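Local coordinates for Gp15 protein (Listeria phage PSA, PDB 6R5W) that serves as the homotrimeric receptor binding protein of the phage, probably recognising the Listeria cell surface through the beta domain at its C-terminal end, at residues S134-N138 and V150-S154; K122-A126 and G163-L167; L77-Y81 and V90-G94. All coordinates share one frame; numbering follows the deposited sequence.

Contact 1. Residues S134-N138 and V150-S154; sequences SNQAN and VGVGS. With CD (cadmium ion), chain E.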
loop_
_atom_site.group_PDB
_atom_site.type_symbol
_atom_site.label_atom_id
_atom_site.label_comp_id
_atom_site.label_asym_id
_atom_site.label_seq_id
_atom_site.Cartn_x
_atom_site.Cartn_y
_atom_site.Cartn_z
ATOM N N SER A 134 14.656 34.144 0.013
ATOM C CA SER A 134 13.887 34.718 1.118
ATOM C C SER A 134 12.388 34.773 0.827
ATOM O O SER A 134 11.576 35.005 1.762
ATOM C CB SER A 134 14.385 36.144 1.420
ATOM O OG SER A 134 14.278 36.944 0.198
ATOM N N ASN A 135 11.963 34.562 -0.404
ATOM C CA ASN A 135 10.542 34.468 -0.741
ATOM C C ASN A 135 10.058 33.021 -0.578
ATOM O O ASN A 135 9.954 32.236 -1.533
ATOM C CB ASN A 135 10.259 35.012 -2.140
ATOM C CG ASN A 135 10.336 36.557 -2.199
ATOM O OD1 ASN A 135 10.119 37.224 -1.194
ATOM N ND2 ASN A 135 10.685 37.112 -3.346
ATOM N N GLN A 136 9.684 32.693 0.681
ATOM C CA GLN A 136 9.078 31.424 1.087
ATOM C C GLN A 136 7.935 31.802 2.019
ATOM O O GLN A 136 7.747 32.987 2.340
ATOM C CB GLN A 136 10.147 30.561 1.772
ATOM C CG GLN A 136 11.314 30.309 0.753
ATOM C CD GLN A 136 12.245 29.220 1.181
ATOM O OE1 GLN A 136 12.645 29.138 2.326
ATOM N NE2 GLN A 136 12.677 28.411 0.266
ATOM N N ALA A 137 7.208 30.798 2.499
ATOM C CA ALA A 137 5.970 31.019 3.240
ATOM C C ALA A 137 5.888 30.056 4.416
ATOM O O ALA A 137 6.354 28.907 4.361
ATOM C CB ALA A 137 4.780 30.873 2.348
ATOM N N ASN A 138 5.280 30.555 5.495
ATOM C CA ASN A 138 4.803 29.724 6.595
ATOM C C ASN A 138 3.299 29.532 6.405
ATOM O O ASN A 138 2.525 30.507 6.487
ATOM C CB ASN A 138 5.081 30.380 7.956
ATOM C CG ASN A 138 6.552 30.420 8.290
ATOM O OD1 ASN A 138 7.343 29.555 7.903
ATOM N ND2 ASN A 138 6.954 31.467 9.049
ATOM N N VAL A 150 0.167 32.362 6.532
ATOM C CA VAL A 150 0.432 33.187 7.702
ATOM C C VAL A 150 1.642 34.072 7.539
ATOM O O VAL A 150 1.664 35.196 8.033
ATOM C CB VAL A 150 0.596 32.253 8.930
ATOM C CG1 VAL A 150 1.277 32.972 10.077
ATOM C CG2 VAL A 150 -0.737 31.701 9.345
ATOM N N GLY A 151 2.677 33.607 6.836
ATOM C CA GLY A 151 3.831 34.458 6.582
ATOM C C GLY A 151 4.321 34.241 5.187
ATOM O O GLY A 151 4.317 33.094 4.732
ATOM N N VAL A 152 4.709 35.324 4.498
ATOM C CA VAL A 152 5.240 35.222 3.133
ATOM C C VAL A 152 6.416 36.195 3.017
ATOM O O VAL A 152 6.441 37.291 3.609
ATOM C CB VAL A 152 4.209 35.489 2.025
ATOM C CG1 VAL A 152 3.143 34.459 1.939
ATOM C CG2 VAL A 152 3.547 36.933 2.179
ATOM N N GLY A 153 7.383 35.817 2.185
ATOM C CA GLY A 153 8.482 36.723 1.900
ATOM C C GLY A 153 7.981 37.971 1.192
ATOM O O GLY A 153 8.484 39.084 1.426
ATOM N N SER A 154 7.028 37.787 0.298
ATOM C CA SER A 154 6.416 38.886 -0.443
ATOM C C SER A 154 4.972 38.597 -0.781
ATOM O O SER A 154 4.656 37.557 -1.404
ATOM C CB SER A 154 7.210 39.178 -1.756
ATOM O OG SER A 154 6.378 39.979 -2.603
HETATM CD CD CD E . 13.169 30.234 4.288
HETATM O O HOH W 1 12.004 32.498 4.212
HETATM O O HOH W 2 14.337 31.196 6.178
HETATM O O HOH W 3 14.873 31.258 3.052
#

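Contact 2. Residues K122-A126 and G163-L167; sequences KLYSA and GIIYL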
loop_
_atom_site.group_PDB
_atom_site.type_symbol
_atom_site.label_atom_id
_atom_site.label_comp_id
_atom_site.label_asym_id
_atom_site.label_seq_id
_atom_site.Cartn_x
_atom_site.Cartn_y
_atom_site.Cartn_z
ATOM N N LYS A 122 -1.387 22.569 11.776
ATOM C CA LYS A 122 -0.131 21.984 11.329
ATOM C C LYS A 122 0.621 23.025 10.491
ATOM O O LYS A 122 0.016 23.757 9.679
ATOM C CB LYS A 122 -0.431 20.725 10.517
ATOM C CG LYS A 122 -1.105 19.589 11.357
ATOM C CD LYS A 122 -1.645 18.429 10.481
ATOM C CE LYS A 122 -0.490 17.710 9.846
ATOM N NZ LYS A 122 0.282 17.023 10.796
ATOM N N LEU A 123 1.941 23.058 10.654
ATOM C CA LEU A 123 2.775 24.123 10.100
ATOM C C LEU A 123 3.652 23.590 8.971
ATOM O O LEU A 123 4.426 22.659 9.182
ATOM C CB LEU A 123 3.722 24.726 11.146
ATOM C CG LEU A 123 3.156 25.803 12.066
ATOM C CD1 LEU A 123 1.786 25.569 12.571
ATOM C CD2 LEU A 123 4.206 26.072 13.220
ATOM N N TYR A 124 3.614 24.255 7.832
ATOM C CA TYR A 124 4.383 23.850 6.658
ATOM C C TYR A 124 5.211 24.984 6.097
ATOM O O TYR A 124 4.711 26.116 5.959
ATOM C CB TYR A 124 3.423 23.376 5.560
ATOM C CG TYR A 124 2.691 22.102 5.889
ATOM C CD1 TYR A 124 1.487 22.118 6.583
ATOM C CD2 TYR A 124 3.255 20.848 5.546
ATOM C CE1 TYR A 124 0.817 20.938 6.866
ATOM C CE2 TYR A 124 2.594 19.667 5.857
ATOM C CZ TYR A 124 1.393 19.715 6.508
ATOM O OH TYR A 124 0.712 18.557 6.840
ATOM N N SER A 125 6.442 24.652 5.719
ATOM C CA SER A 125 7.306 25.546 4.933
ATOM C C SER A 125 6.983 25.367 3.448
ATOM O O SER A 125 6.924 24.241 2.956
ATOM C CB SER A 125 8.767 25.208 5.179
ATOM O OG SER A 125 9.573 26.017 4.298
ATOM N N ALA A 126 6.738 26.462 2.733
ATOM C CA ALA A 126 6.351 26.384 1.317
ATOM C C ALA A 126 7.248 27.333 0.512
ATOM O O ALA A 126 7.706 28.412 0.990
ATOM C CB ALA A 126 4.916 26.760 1.095
ATOM N N GLY A 163 3.849 21.233 -1.181
ATOM C CA GLY A 163 4.437 20.557 -0.053
ATOM C C GLY A 163 3.488 20.177 1.072
ATOM O O GLY A 163 3.896 19.613 2.087
ATOM N N ILE A 164 2.210 20.413 0.928
ATOM C CA ILE A 164 1.255 20.135 1.991
ATOM C C ILE A 164 0.789 18.684 1.834
ATOM O O ILE A 164 -0.013 18.359 0.944
ATOM C CB ILE A 164 0.083 21.123 1.929
ATOM C CG1 ILE A 164 0.596 22.563 2.087
ATOM C CG2 ILE A 164 -0.900 20.763 3.086
ATOM C CD1 ILE A 164 -0.455 23.532 1.814
ATOM N N ILE A 165 1.253 17.824 2.751
ATOM C CA ILE A 165 0.962 16.390 2.762
ATOM C C ILE A 165 0.618 16.001 4.180
ATOM O O ILE A 165 1.331 16.407 5.105
ATOM C CB ILE A 165 2.157 15.558 2.277
ATOM C CG1 ILE A 165 2.466 15.973 0.854
ATOM C CG2 ILE A 165 1.878 14.060 2.473
ATOM C CD1 ILE A 165 3.772 15.331 0.332
ATOM N N TYR A 166 -0.475 15.240 4.360
ATOM C CA TYR A 166 -0.906 14.900 5.727
ATOM C C TYR A 166 -1.869 13.710 5.691
ATOM O O TYR A 166 -2.426 13.363 4.649
ATOM C CB TYR A 166 -1.584 16.105 6.393
ATOM C CG TYR A 166 -2.875 16.491 5.746
ATOM C CD1 TYR A 166 -2.909 17.367 4.637
ATOM C CD2 TYR A 166 -4.091 15.981 6.209
ATOM C CE1 TYR A 166 -4.045 17.700 4.057
ATOM C CE2 TYR A 166 -5.270 16.316 5.618
ATOM C CZ TYR A 166 -5.266 17.203 4.516
ATOM O OH TYR A 166 -6.419 17.539 3.860
ATOM N N LEU A 167 -2.090 13.123 6.859
ATOM C CA LEU A 167 -3.066 12.067 7.086
ATOM C C LEU A 167 -4.341 12.570 7.777
ATOM O O LEU A 167 -4.290 13.389 8.681
ATOM C CB LEU A 167 -2.441 10.982 7.974
ATOM C CG LEU A 167 -1.342 10.151 7.323
ATOM C CD1 LEU A 167 -0.483 9.476 8.344
ATOM C CD2 LEU A 167 -1.973 9.130 6.362
#

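Contact 3. Residues L77-Y81 and V90-G94; sequences LIARY and VIVSG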
loop_
_atom_site.group_PDB
_atom_site.type_symbol
_atom_site.label_atom_id
_atom_site.label_comp_id
_atom_site.label_asym_id
_atom_site.label_seq_id
_atom_site.Cartn_x
_atom_site.Cartn_y
_atom_site.Cartn_z
ATOM N N LEU A 77 -5.938 24.026 -8.312
ATOM C CA LEU A 77 -5.715 23.544 -6.942
ATOM C C LEU A 77 -6.347 22.178 -6.844
ATOM O O LEU A 77 -7.559 22.052 -6.976
ATOM C CB LEU A 77 -6.310 24.515 -5.921
ATOM C CG LEU A 77 -5.819 25.927 -6.170
ATOM C CD1 LEU A 77 -6.410 26.891 -5.037
ATOM C CD2 LEU A 77 -4.359 26.122 -6.172
ATOM N N ILE A 78 -5.515 21.139 -6.689
ATOM C CA ILE A 78 -5.997 19.767 -6.667
ATOM C C ILE A 78 -5.454 19.062 -5.439
ATOM O O ILE A 78 -4.259 19.124 -5.153
ATOM C CB ILE A 78 -5.617 19.020 -7.972
ATOM C CG1 ILE A 78 -6.261 19.772 -9.154
ATOM C CG2 ILE A 78 -6.092 17.580 -7.902
ATOM C CD1 ILE A 78 -5.778 19.339 -10.518
ATOM N N ALA A 79 -6.321 18.421 -4.721
ATOM C CA ALA A 79 -5.928 17.516 -3.645
ATOM C C ALA A 79 -6.089 16.077 -4.102
ATOM O O ALA A 79 -7.196 15.622 -4.414
ATOM C CB ALA A 79 -6.762 17.779 -2.384
ATOM N N ARG A 80 -4.988 15.336 -4.091
ATOM C CA ARG A 80 -5.021 13.923 -4.436
ATOM C C ARG A 80 -4.879 13.120 -3.168
ATOM O O ARG A 80 -4.182 13.545 -2.235
ATOM C CB ARG A 80 -3.898 13.575 -5.394
ATOM C CG ARG A 80 -4.042 14.344 -6.700
ATOM C CD ARG A 80 -2.968 14.008 -7.737
ATOM N NE ARG A 80 -3.206 14.807 -8.995
ATOM C CZ ARG A 80 -2.661 15.989 -9.250
ATOM N NH1 ARG A 80 -1.843 16.613 -8.380
ATOM N NH2 ARG A 80 -2.895 16.596 -10.393
ATOM N N TYR A 81 -5.577 12.007 -3.097
ATOM C CA TYR A 81 -5.567 11.264 -1.833
ATOM C C TYR A 81 -5.693 9.763 -2.040
ATOM O O TYR A 81 -6.263 9.285 -3.034
ATOM C CB TYR A 81 -6.652 11.763 -0.893
ATOM C CG TYR A 81 -8.076 11.687 -1.418
ATOM C CD1 TYR A 81 -8.612 12.715 -2.252
ATOM C CD2 TYR A 81 -8.895 10.637 -1.063
ATOM C CE1 TYR A 81 -9.932 12.642 -2.703
ATOM C CE2 TYR A 81 -10.247 10.577 -1.491
ATOM C CZ TYR A 81 -10.730 11.558 -2.321
ATOM O OH TYR A 81 -12.031 11.455 -2.775
ATOM N N VAL A 90 -3.215 12.585 2.084
ATOM C CA VAL A 90 -3.664 13.698 1.253
ATOM C C VAL A 90 -2.425 14.441 0.768
ATOM O O VAL A 90 -1.536 14.773 1.568
ATOM C CB VAL A 90 -4.615 14.643 2.007
ATOM C CG1 VAL A 90 -4.990 15.846 1.096
ATOM C CG2 VAL A 90 -5.855 13.885 2.537
ATOM N N ILE A 91 -2.364 14.705 -0.537
ATOM C CA ILE A 91 -1.228 15.388 -1.144
ATOM C C ILE A 91 -1.766 16.569 -1.950
ATOM O O ILE A 91 -2.410 16.385 -3.000
ATOM C CB ILE A 91 -0.381 14.436 -2.016
ATOM C CG1 ILE A 91 0.136 13.268 -1.159
ATOM C CG2 ILE A 91 0.706 15.225 -2.740
ATOM C CD1 ILE A 91 0.790 12.170 -1.927
ATOM N N VAL A 92 -1.572 17.762 -1.446
ATOM C CA VAL A 92 -2.101 18.977 -2.093
ATOM C C VAL A 92 -1.162 19.399 -3.220
ATOM O O VAL A 92 0.029 19.144 -3.191
ATOM C CB VAL A 92 -2.281 20.131 -1.065
ATOM C CG1 VAL A 92 -2.920 21.357 -1.666
ATOM C CG2 VAL A 92 -3.102 19.627 0.105
ATOM N N SER A 93 -1.699 20.073 -4.232
ATOM C CA SER A 93 -0.902 20.614 -5.325
ATOM C C SER A 93 -1.534 21.931 -5.814
ATOM O O SER A 93 -2.749 22.158 -5.683
ATOM C CB SER A 93 -0.809 19.608 -6.533
ATOM O OG SER A 93 -2.073 19.530 -7.131
ATOM N N GLY A 94 -0.698 22.731 -6.461
ATOM C CA GLY A 94 -1.100 23.962 -7.073
ATOM C C GLY A 94 -0.358 25.170 -6.540
ATOM O O GLY A 94 0.516 25.071 -5.682
HETATM O O HOH W 4 -1.250 15.952 -5.540
#

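Contact 1. Residues S134-N138 and V150-S154
Asn-138 O is gripped twice from across the hairpin, by Val-150 N at 3.0 Å and by Gly-151 N at 3.1 Å. The first donor lies almost on the carbonyl axis (C=O...N 166°), the second in the carbonyl plane on a lone pair. Two consecutive residues facing one opposite them make a classic beta bulge. In return Asn-138 N donates to Gly-151 O over 2.8 Å, and the same carbonyl oxygen receives a short CA-H...O approach from Ala-137 CA at 3.0 Å. On the Ala-137 face, Ala-137 CB meets Val-152 CG1 at 4.0 Å. This is the close-packed half.

Toward Ser-134 and Ser-154 the pairing gives way to turns. Gly-153 N still reaches Gln-136 O at 2.9 Å, but Asn-135, at the centre of an inverse gamma turn, leaves the ladder. Asn-135 OD1 merely abuts Gly-153 C at 3.3 Å, while Asn-135 ND2 is hydrogen-bonded to Ser-130 OG. Ser-134 and Gly-153 are exposed at this end.

Gln-136 heads away from Val-150–Ser-154. With CG anti to its carbonyl carbon (chi1 -60°) and the chain extended beyond it, Gln-136 OE1 reaches the cadmium ion at 2.3 Å. Three waters and Gln-136 OE1 of both other subunits complete six ligands, and Gln-136 NE2 is hydrogen-bonded to Asn-138 OD1 of the third subunit.

The two strands, 171° apart in direction, form a hairpin. Strand 122-127 flanks the Gln-136–Asn-138 edge through the Ala-137–Ala-126 backbone bond, strand 105-109 lies beyond strand 146-152, and Thr-159 of strand 159-167 touches Ala-137 and Val-152.

Contact 2. Residues K122-A126 and G163-L167
Tyr-124 reaches across to Ile-165, its OH donating to Ile-165 O at 2.8 Å. The hydroxyl stands well above the carbonyl plane, 53° out of it, so the bond does not use an in-plane lone pair. Ile-165 O itself lies at the edge of the Tyr-124 ring, near the ring plane. Over one face of that ring comes the Ile-164 branch: CG2 sits 4.3 Å from the ring centroid and 15° off its normal, a CH-pi contact offset toward the rim. Farther along, Tyr-124 OH also rests against Tyr-166 CB at 3.4 Å, and the same CB receives Lys-122 CE at 4.0 Å.

Tyr-124 already points its CB toward Gly-163–Leu-167, and with CG anti to the carbonyl carbon (chi1 -67°) the ring lies so that its hydroxyl meets Ile-165 O. Tyr-166, with CG between its backbone N and carbonyl carbon, turns its ring away, and its OH bonds Leu-114 O. Lys-122, bent near its end, carries NZ into a salt bridge with Asp-162 of the second subunit.

Each backbone is held within its own sheet: Tyr-124 by backbone hydrogen bonds with Ile-139, Ile-164 and Tyr-166 by those with Val-92 and Val-90. The 9.8 Å between the strand axes and their membership of two different four-stranded antiparallel sheets are consistent with beta-sandwich-like packing, here between strands outermost within this chain and bridged by a tyrosine hydroxyl.

Contact 3. Residues L77-Y81 and V90-G94
Ile-78 and Arg-80 form the hydrogen-bonded pairs of this ladder, with Ser-93 and Ile-91 respectively; Ala-79 with Val-92 and Tyr-81 with Val-90 are the non-hydrogen-bonded ones. The strand axes approach to 4.6 Å, their directions 159° apart. Arg-80 N donates to Ile-91 O at 3.0 Å, and Ile-91 N returns to Arg-80 O at 2.7 Å with an N-H...O angle of 164°. At the other pair Ile-78 N reaches Ser-93 O at 3.1 Å.

Ile-78 O takes two donors from one residue: Ser-93 N, nearly in line with the carbonyl, and Ser-93 OG at 3.0 Å. The serine oxygen gets there because it sits between its own backbone N and carbonyl carbon (chi1 70°), which turns it toward the opposite strand.

Arg-80 runs extended along the same face. Its guanidinium lies flat above Ile-78 CG2, which is 4.0 Å below the plane and under its centre. Water 4, in the guanidinium plane at its edge, accepts from Arg-80 NH1 at 3.0 Å and donates to Ile-91 O, so it ties the side chain's end to the facing backbone. Asp-117 of the third subunit packs against this arginine.

On the opposite face Tyr-81 CB touches Val-90 CG2 at 4.1 Å, while the ring leads away to edge-to-face contacts with Phe-88 and Phe-113. Hydrogen-bonded and non-hydrogen-bonded pairs in turn, between strands 72-84 and 87-97 that follow each other in the chain, make this an antiparallel beta hairpin; its strands are the two central ones of a four-stranded sheet.

In the fold
Along the chain contact 3 closes first; contact 2 then spans a loop within which contact 1 is nested. Contacts 1 and 3 are hairpins of different four-stranded antiparallel sheets, with centres about 20 Å apart and nearest atoms about 11 Å apart. Contact 2 joins these sheets: strand 122-127 borders strand 136-141 of contact 1, and strand 159-167 borders strand 87-97 of contact 3. Its centre is about 14 Å from that of contact 1 and about 11 Å from that of contact 3. All three touch the third subunit, so residues of both sheets contribute to the trimer interface of the beta domain that follows the helices of this C-terminal fragment.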